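Local coordinates for protein alkyl hydroperoxide reductase AhpD (Deinococcus radiodurans R1, PDB 6K40) that probably works as a peroxiredoxin-type antioxidant enzyme of the AhpD-like family, removing peroxides under oxidative stress, at residues 79-84 against 127-132; 113-116 against 122-125; 102-105 against 109-112. All coordinates share one frame; numbering follows the deposited sequence.

Interaction 1 of 3, residues 79-84 against 127-132; sequences RELLAV and EREQAM
Leu-82 and Met-132 bring the backbones of segments 79-84 and 127-132 nearest, their CA atoms 7.3 Å apart, while the neighbouring pair Leu-81 and Glu-129 sits at 8.1 Å. These two pairs make up the interface, and in each the side chains cross at roughly a right angle. Leu-82 uses both of its branches. CD1 lies 3.8 Å from Met-132 CE, whereas CD2 rests against the carbonyl oxygen of Met-132, 3.7 Å away, and against Met-132 CB. Met-132 runs out straight through chi2 and then bends at chi3 (76°), which turns its terminal methyl onto the leucine. In the second pair Leu-81 CG stands anti to the backbone N (chi1 179°), sending CD2 across the gap to lie 3.8 Å from Glu-129 CG, with Glu-129 CB scarcely farther. The glutamate therefore offers only its methylenes here; beyond CG its chain extends to a carboxylate that forms a salt bridge with Lys-112 and accepts from the backbone N of Ser-126. No hydrogen bond crosses between the segments, so this contact depends on burial of aliphatic surface, and Glu-129 can serve the core with its stem while its carboxylate is paired with Lys-112.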
loop_
_atom_site.group_PDB
_atom_site.type_symbol
_atom_site.label_atom_id
_atom_site.label_comp_id
_atom_site.label_asym_id
_atom_site.label_seq_id
_atom_site.Cartn_x
_atom_site.Cartn_y
_atom_site.Cartn_z
ATOM N N ARG A 79 -17.406 -1.906 -4.142
ATOM C CA ARG A 79 -17.233 -0.668 -3.391
ATOM C C ARG A 79 -15.911 -0.668 -2.639
ATOM O O ARG A 79 -15.210 0.350 -2.604
ATOM C CB ARG A 79 -18.388 -0.479 -2.409
ATOM C CG ARG A 79 -19.716 -0.118 -3.029
ATOM C CD ARG A 79 -20.807 -0.885 -2.325
ATOM N NE ARG A 79 -21.981 -0.072 -2.069
ATOM C CZ ARG A 79 -23.031 -0.488 -1.372
ATOM N NH1 ARG A 79 -23.049 -1.711 -0.858
ATOM N NH2 ARG A 79 -24.064 0.322 -1.185
ATOM N N GLU A 80 -15.543 -1.807 -2.045
ATOM C CA GLU A 80 -14.273 -1.874 -1.332
ATOM C C GLU A 80 -13.091 -1.849 -2.288
ATOM O O GLU A 80 -12.029 -1.328 -1.936
ATOM C CB GLU A 80 -14.221 -3.123 -0.448
ATOM C CG GLU A 80 -15.303 -3.179 0.632
ATOM C CD GLU A 80 -15.309 -1.963 1.551
ATOM O OE1 GLU A 80 -14.250 -1.315 1.710
ATOM O OE2 GLU A 80 -16.378 -1.664 2.130
ATOM N N LEU A 81 -13.255 -2.377 -3.502
ATOM C CA LEU A 81 -12.206 -2.251 -4.508
ATOM C C LEU A 81 -11.944 -0.784 -4.828
ATOM O O LEU A 81 -10.790 -0.322 -4.823
ATOM C CB LEU A 81 -12.609 -3.022 -5.766
ATOM C CG LEU A 81 -11.678 -3.016 -6.977
ATOM C CD1 LEU A 81 -10.453 -3.860 -6.695
ATOM C CD2 LEU A 81 -12.407 -3.537 -8.208
ATOM N N LEU A 82 -13.017 -0.033 -5.085
ATOM C CA LEU A 82 -12.883 1.403 -5.313
ATOM C C LEU A 82 -12.241 2.098 -4.114
ATOM O O LEU A 82 -11.330 2.923 -4.268
ATOM C CB LEU A 82 -14.254 2.009 -5.621
ATOM C CG LEU A 82 -14.934 1.504 -6.897
ATOM C CD1 LEU A 82 -16.344 2.065 -7.027
ATOM C CD2 LEU A 82 -14.098 1.854 -8.119
ATOM N N ALA A 83 -12.711 1.769 -2.907
ATOM C CA ALA A 83 -12.177 2.378 -1.692
ATOM C C ALA A 83 -10.679 2.141 -1.562
ATOM O O ALA A 83 -9.917 3.058 -1.238
ATOM C CB ALA A 83 -12.904 1.816 -0.475
ATOM N N VAL A 84 -10.247 0.902 -1.798
ATOM C CA VAL A 84 -8.843 0.545 -1.644
ATOM C C VAL A 84 -7.990 1.276 -2.671
ATOM O O VAL A 84 -6.924 1.813 -2.340
ATOM C CB VAL A 84 -8.682 -0.983 -1.739
ATOM C CG1 VAL A 84 -7.241 -1.358 -2.007
ATOM C CG2 VAL A 84 -9.185 -1.649 -0.464
ATOM N N GLU A 127 -12.368 -7.459 -16.580
ATOM C CA GLU A 127 -12.355 -6.268 -17.423
ATOM C C GLU A 127 -13.186 -5.166 -16.782
ATOM O O GLU A 127 -12.854 -3.976 -16.887
ATOM C CB GLU A 127 -12.911 -6.586 -18.810
ATOM C CG GLU A 127 -11.932 -7.057 -19.864
ATOM C CD GLU A 127 -12.642 -7.943 -20.857
ATOM O OE1 GLU A 127 -12.080 -8.220 -21.938
ATOM O OE2 GLU A 127 -13.753 -8.396 -20.502
ATOM N N ARG A 128 -14.240 -5.557 -16.062
ATOM C CA ARG A 128 -15.040 -4.582 -15.338
ATOM C C ARG A 128 -14.253 -3.976 -14.187
ATOM O O ARG A 128 -14.309 -2.762 -13.965
ATOM C CB ARG A 128 -16.321 -5.239 -14.834
ATOM C CG ARG A 128 -17.062 -4.420 -13.801
ATOM C CD ARG A 128 -18.156 -5.240 -13.176
ATOM N NE ARG A 128 -19.412 -5.088 -13.894
ATOM C CZ ARG A 128 -20.524 -4.615 -13.346
ATOM N NH1 ARG A 128 -20.524 -4.251 -12.072
ATOM N NH2 ARG A 128 -21.630 -4.510 -14.071
ATOM N N GLU A 129 -13.505 -4.804 -13.452
ATOM C CA GLU A 129 -12.683 -4.280 -12.366
ATOM C C GLU A 129 -11.609 -3.346 -12.904
ATOM O O GLU A 129 -11.316 -2.312 -12.296
ATOM C CB GLU A 129 -12.055 -5.427 -11.574
ATOM C CG GLU A 129 -13.059 -6.257 -10.787
ATOM C CD GLU A 129 -12.478 -7.565 -10.280
ATOM O OE1 GLU A 129 -11.566 -8.116 -10.939
ATOM O OE2 GLU A 129 -12.941 -8.050 -9.225
ATOM N N GLN A 130 -11.021 -3.689 -14.053
ATOM C CA GLN A 130 -10.026 -2.820 -14.670
ATOM C C GLN A 130 -10.628 -1.473 -15.043
ATOM O O GLN A 130 -10.035 -0.421 -14.777
ATOM C CB GLN A 130 -9.438 -3.492 -15.907
ATOM C CG GLN A 130 -8.520 -4.651 -15.609
ATOM C CD GLN A 130 -8.051 -5.344 -16.867
ATOM O OE1 GLN A 130 -7.477 -4.716 -17.756
ATOM N NE2 GLN A 130 -8.295 -6.647 -16.950
ATOM N N ALA A 131 -11.801 -1.489 -15.685
ATOM C CA ALA A 131 -12.455 -0.239 -16.058
ATOM C C ALA A 131 -12.774 0.599 -14.827
ATOM O O ALA A 131 -12.529 1.813 -14.803
ATOM C CB ALA A 131 -13.723 -0.525 -16.863
ATOM N N MET A 132 -13.325 -0.036 -13.791
ATOM C CA MET A 132 -13.677 0.697 -12.580
ATOM C C MET A 132 -12.439 1.274 -11.907
ATOM O O MET A 132 -12.470 2.404 -11.408
ATOM C CB MET A 132 -14.453 -0.211 -11.624
ATOM C CG MET A 132 -15.858 -0.539 -12.114
ATOM S SD MET A 132 -16.764 -1.665 -11.039
ATOM C CE MET A 132 -17.211 -0.561 -9.699
#

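Interaction 2 of 3, residues 113-116 against 122-125; sequences ADAV and QAEL
Ala-115 and Ala-123 stand with their CA atoms 5.3 Å apart, the closest backbone approach between helical segment 113-116 and the non-helical segment 122-125 that passes across it. Only five residues separate the two segments, and such closeness is possible because small side chains meet there. The methyl of each alanine points toward the other segment, and the two CB atoms touch at 3.7 Å. Ala-123 CB also lies 3.9 Å from Val-116 CG2, so a single methyl on the crossing chain spans two successive helix residues. Val-116 CG2 is shared in its turn: Leu-125 CD2 packs on it at 3.7 Å, with CD1 of the same leucine slightly more distant. The rotation of the valine (chi1 153°) explains the division of labour, since it swings CG2 to the loop and leaves CG1 to pack on Leu-81 and Val-84 of helix 76-90. At the start of segment 122-125, the carbonyl oxygen of Gln-122 sits 4.1 Å from Ala-115 CB. The Gln-122 side chain looks beyond the subunit: its OE1 accepts a hydrogen bond from Val-93 N of the second subunit, a residue lying between the two cysteines of a CXXC sequence, the redox motif of AhpD proteins. Ala-115 packs on that same Val-93 as well. The arrangement is a helix followed by a short connection that crosses beside it on the way to helix 127-141, set within the all-helical AhpD-like fold at its dimer interface.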
loop_
_atom_site.group_PDB
_atom_site.type_symbol
_atom_site.label_atom_id
_atom_site.label_comp_id
_atom_site.label_asym_id
_atom_site.label_seq_id
_atom_site.Cartn_x
_atom_site.Cartn_y
_atom_site.Cartn_z
ATOM N N ALA A 113 -6.326 -8.219 -3.088
ATOM C CA ALA A 113 -6.472 -6.998 -2.301
ATOM C C ALA A 113 -5.127 -6.307 -2.115
ATOM O O ALA A 113 -5.009 -5.088 -2.300
ATOM C CB ALA A 113 -7.113 -7.315 -0.950
ATOM N N ASP A 114 -4.094 -7.077 -1.757
ATOM C CA ASP A 114 -2.763 -6.504 -1.582
ATOM C C ASP A 114 -2.256 -5.883 -2.877
ATOM O O ASP A 114 -1.667 -4.795 -2.862
ATOM C CB ASP A 114 -1.780 -7.571 -1.095
ATOM C CG ASP A 114 -2.091 -8.063 0.303
ATOM O OD1 ASP A 114 -2.883 -7.402 1.006
ATOM O OD2 ASP A 114 -1.538 -9.111 0.704
ATOM N N ALA A 115 -2.490 -6.548 -4.010
ATOM C CA ALA A 115 -2.012 -6.018 -5.282
ATOM C C ALA A 115 -2.754 -4.743 -5.661
ATOM O O ALA A 115 -2.136 -3.746 -6.050
ATOM C CB ALA A 115 -2.158 -7.073 -6.381
ATOM N N VAL A 116 -4.083 -4.751 -5.526
ATOM C CA VAL A 116 -4.885 -3.597 -5.909
ATOM C C VAL A 116 -4.588 -2.405 -5.010
ATOM O O VAL A 116 -4.651 -1.252 -5.456
ATOM C CB VAL A 116 -6.379 -3.985 -5.884
ATOM C CG1 VAL A 116 -7.257 -2.779 -5.619
ATOM C CG2 VAL A 116 -6.775 -4.651 -7.185
ATOM N N GLN A 122 -1.178 -4.099 -11.891
ATOM C CA GLN A 122 -0.379 -5.290 -11.643
ATOM C C GLN A 122 -1.138 -6.331 -10.834
ATOM O O GLN A 122 -0.520 -7.178 -10.178
ATOM C CB GLN A 122 0.923 -4.914 -10.939
ATOM C CG GLN A 122 1.780 -3.952 -11.735
ATOM C CD GLN A 122 2.825 -3.272 -10.885
ATOM O OE1 GLN A 122 3.202 -3.774 -9.831
ATOM N NE2 GLN A 122 3.300 -2.121 -11.340
ATOM N N ALA A 123 -2.462 -6.290 -10.872
ATOM C CA ALA A 123 -3.298 -7.329 -10.302
ATOM C C ALA A 123 -4.011 -8.046 -11.438
ATOM O O ALA A 123 -4.101 -7.540 -12.560
ATOM C CB ALA A 123 -4.317 -6.751 -9.314
ATOM N N GLU A 124 -4.519 -9.235 -11.140
ATOM C CA GLU A 124 -5.302 -9.984 -12.115
ATOM C C GLU A 124 -6.766 -9.660 -11.851
ATOM O O GLU A 124 -7.393 -10.220 -10.950
ATOM C CB GLU A 124 -4.993 -11.474 -12.043
ATOM C CG GLU A 124 -3.884 -11.870 -13.017
ATOM C CD GLU A 124 -3.095 -13.079 -12.567
ATOM O OE1 GLU A 124 -1.852 -12.975 -12.479
ATOM O OE2 GLU A 124 -3.715 -14.135 -12.314
ATOM N N LEU A 125 -7.300 -8.736 -12.645
ATOM C CA LEU A 125 -8.625 -8.166 -12.471
ATOM C C LEU A 125 -9.476 -8.479 -13.695
ATOM O O LEU A 125 -8.957 -8.640 -14.804
ATOM C CB LEU A 125 -8.556 -6.648 -12.276
ATOM C CG LEU A 125 -7.818 -6.125 -11.050
ATOM C CD1 LEU A 125 -7.916 -4.612 -11.013
ATOM C CD2 LEU A 125 -8.409 -6.733 -9.803
#

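Interaction 3 of 3, residues 102-105 against 109-112; sequences ALRE and DAVK
The backbone N of Lys-112 donates to OD1 of Asp-109 at 3.2 Å, along a fairly straight N-H path of 164°, and this bond caps the start of helix 110-118. Within the all-helical AhpD-like fold, two consecutive helices, 93-107 and 110-118, are joined here by a short turn, and Asp-109 is the N-cap of the second. The donor comes from above the carboxylate plane, 75° out of it. The cap satisfies an amide that the first helical turn would otherwise leave without a main-chain acceptor, and the negative group would be expected to interact favourably with the helix's N-terminal end. Ser-107 OG bridges the turn itself: it hydrogen-bonds the carbonyl oxygen of Leu-103, one turn back in its own helix, and also the backbone N of Asp-109.

Across the turn, the packing falls chiefly to Arg-104 and Ala-110, whose CA atoms are 5.1 Å apart. Here arginine acts through its aliphatic stem: CD lies 4.0 Å from Ala-110 CB, and CG stands 4.1 Å from Ala-110 CA. The preceding residue, Leu-103, packs on Ala-113, just beyond Lys-112 in the new helix. No hydrogen bond joins the two segments directly, and the carbonyl oxygen of Arg-104 remains 4.1 Å from Asp-109 N. Having passed the alanine, the arginine chain bends at chi3 (-58°), turning its guanidinium group toward the C-terminal tail, close to the like charge of Arg-197. There its NH2 donates a hydrogen bond to the backbone oxygen of Gln-195.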
loop_
_atom_site.group_PDB
_atom_site.type_symbol
_atom_site.label_atom_id
_atom_site.label_comp_id
_atom_site.label_asym_id
_atom_site.label_seq_id
_atom_site.Cartn_x
_atom_site.Cartn_y
_atom_site.Cartn_z
ATOM N N ALA A 102 -11.735 -4.870 4.691
ATOM C CA ALA A 102 -13.062 -5.104 4.124
ATOM C C ALA A 102 -12.980 -5.782 2.757
ATOM O O ALA A 102 -13.777 -6.677 2.450
ATOM C CB ALA A 102 -13.830 -3.787 4.026
ATOM N N LEU A 103 -12.028 -5.366 1.919
ATOM C CA LEU A 103 -11.891 -5.972 0.599
ATOM C C LEU A 103 -11.403 -7.411 0.700
ATOM O O LEU A 103 -11.865 -8.279 -0.049
ATOM C CB LEU A 103 -10.948 -5.140 -0.268
ATOM C CG LEU A 103 -10.643 -5.707 -1.658
ATOM C CD1 LEU A 103 -11.930 -5.975 -2.425
ATOM C CD2 LEU A 103 -9.740 -4.762 -2.434
ATOM N N ARG A 104 -10.469 -7.685 1.616
ATOM C CA ARG A 104 -10.050 -9.062 1.854
ATOM C C ARG A 104 -11.230 -9.926 2.273
ATOM O O ARG A 104 -11.367 -11.069 1.822
ATOM C CB ARG A 104 -8.960 -9.108 2.927
ATOM C CG ARG A 104 -7.602 -8.610 2.481
ATOM C CD ARG A 104 -6.519 -9.044 3.455
ATOM N NE ARG A 104 -6.768 -8.569 4.816
ATOM C CZ ARG A 104 -6.392 -7.378 5.274
ATOM N NH1 ARG A 104 -5.751 -6.531 4.480
ATOM N NH2 ARG A 104 -6.657 -7.030 6.526
ATOM N N GLU A 105 -12.097 -9.390 3.134
ATOM C CA GLU A 105 -13.259 -10.151 3.583
ATOM C C GLU A 105 -14.228 -10.417 2.435
ATOM O O GLU A 105 -14.619 -11.564 2.195
ATOM C CB GLU A 105 -13.960 -9.407 4.722
ATOM C CG GLU A 105 -15.130 -10.161 5.330
ATOM C CD GLU A 105 -15.955 -9.299 6.269
ATOM O OE1 GLU A 105 -15.463 -8.226 6.682
ATOM O OE2 GLU A 105 -17.096 -9.693 6.592
ATOM N N ASP A 109 -9.893 -12.917 -1.536
ATOM C CA ASP A 109 -8.633 -13.003 -2.274
ATOM C C ASP A 109 -7.681 -11.965 -1.686
ATOM O O ASP A 109 -7.658 -10.814 -2.131
ATOM C CB ASP A 109 -8.862 -12.786 -3.769
ATOM C CG ASP A 109 -7.686 -13.241 -4.617
ATOM O OD1 ASP A 109 -6.567 -13.378 -4.074
ATOM O OD2 ASP A 109 -7.883 -13.462 -5.833
ATOM N N ALA A 110 -6.894 -12.376 -0.688
ATOM C CA ALA A 110 -5.959 -11.453 -0.052
ATOM C C ALA A 110 -4.881 -10.991 -1.022
ATOM O O ALA A 110 -4.438 -9.839 -0.957
ATOM C CB ALA A 110 -5.325 -12.105 1.176
ATOM N N VAL A 111 -4.448 -11.874 -1.927
ATOM C CA VAL A 111 -3.427 -11.506 -2.905
ATOM C C VAL A 111 -3.931 -10.373 -3.790
ATOM O O VAL A 111 -3.225 -9.386 -4.038
ATOM C CB VAL A 111 -3.023 -12.735 -3.738
ATOM C CG1 VAL A 111 -2.415 -12.308 -5.072
ATOM C CG2 VAL A 111 -2.067 -13.618 -2.952
ATOM N N LYS A 112 -5.169 -10.502 -4.274
ATOM C CA LYS A 112 -5.768 -9.471 -5.114
ATOM C C LYS A 112 -5.918 -8.158 -4.357
ATOM O O LYS A 112 -5.663 -7.082 -4.913
ATOM C CB LYS A 112 -7.118 -9.964 -5.629
ATOM C CG LYS A 112 -7.951 -8.948 -6.378
ATOM C CD LYS A 112 -9.346 -9.520 -6.585
ATOM C CE LYS A 112 -10.210 -8.644 -7.464
ATOM N NZ LYS A 112 -11.611 -9.137 -7.485
#

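Overall arrangement
Followed from the N terminus, the chain runs through helix 76-90, where interaction 1 opens, and then helix 93-107, where interaction 3 opens. Interaction 3 closes first, after three intervening residues, at the start of helix 110-118. Interaction 2 begins directly afterwards on that helix and closes a five-residue loop. Interaction 1 finally closes on helix 127-141, enclosing both shorter loops in a span of 42 residues; the two inner loops follow one another, and none cross. Helix 110-118 packs on helices 76-90 and 93-107 and on the loop 122-125. Leu-125 CD2 lies against Lys-112 CE, joining interactions 2 and 3, while Gln-130 NE2 probably hydrogen-bonds Leu-125 O, tying interactions 1 and 2.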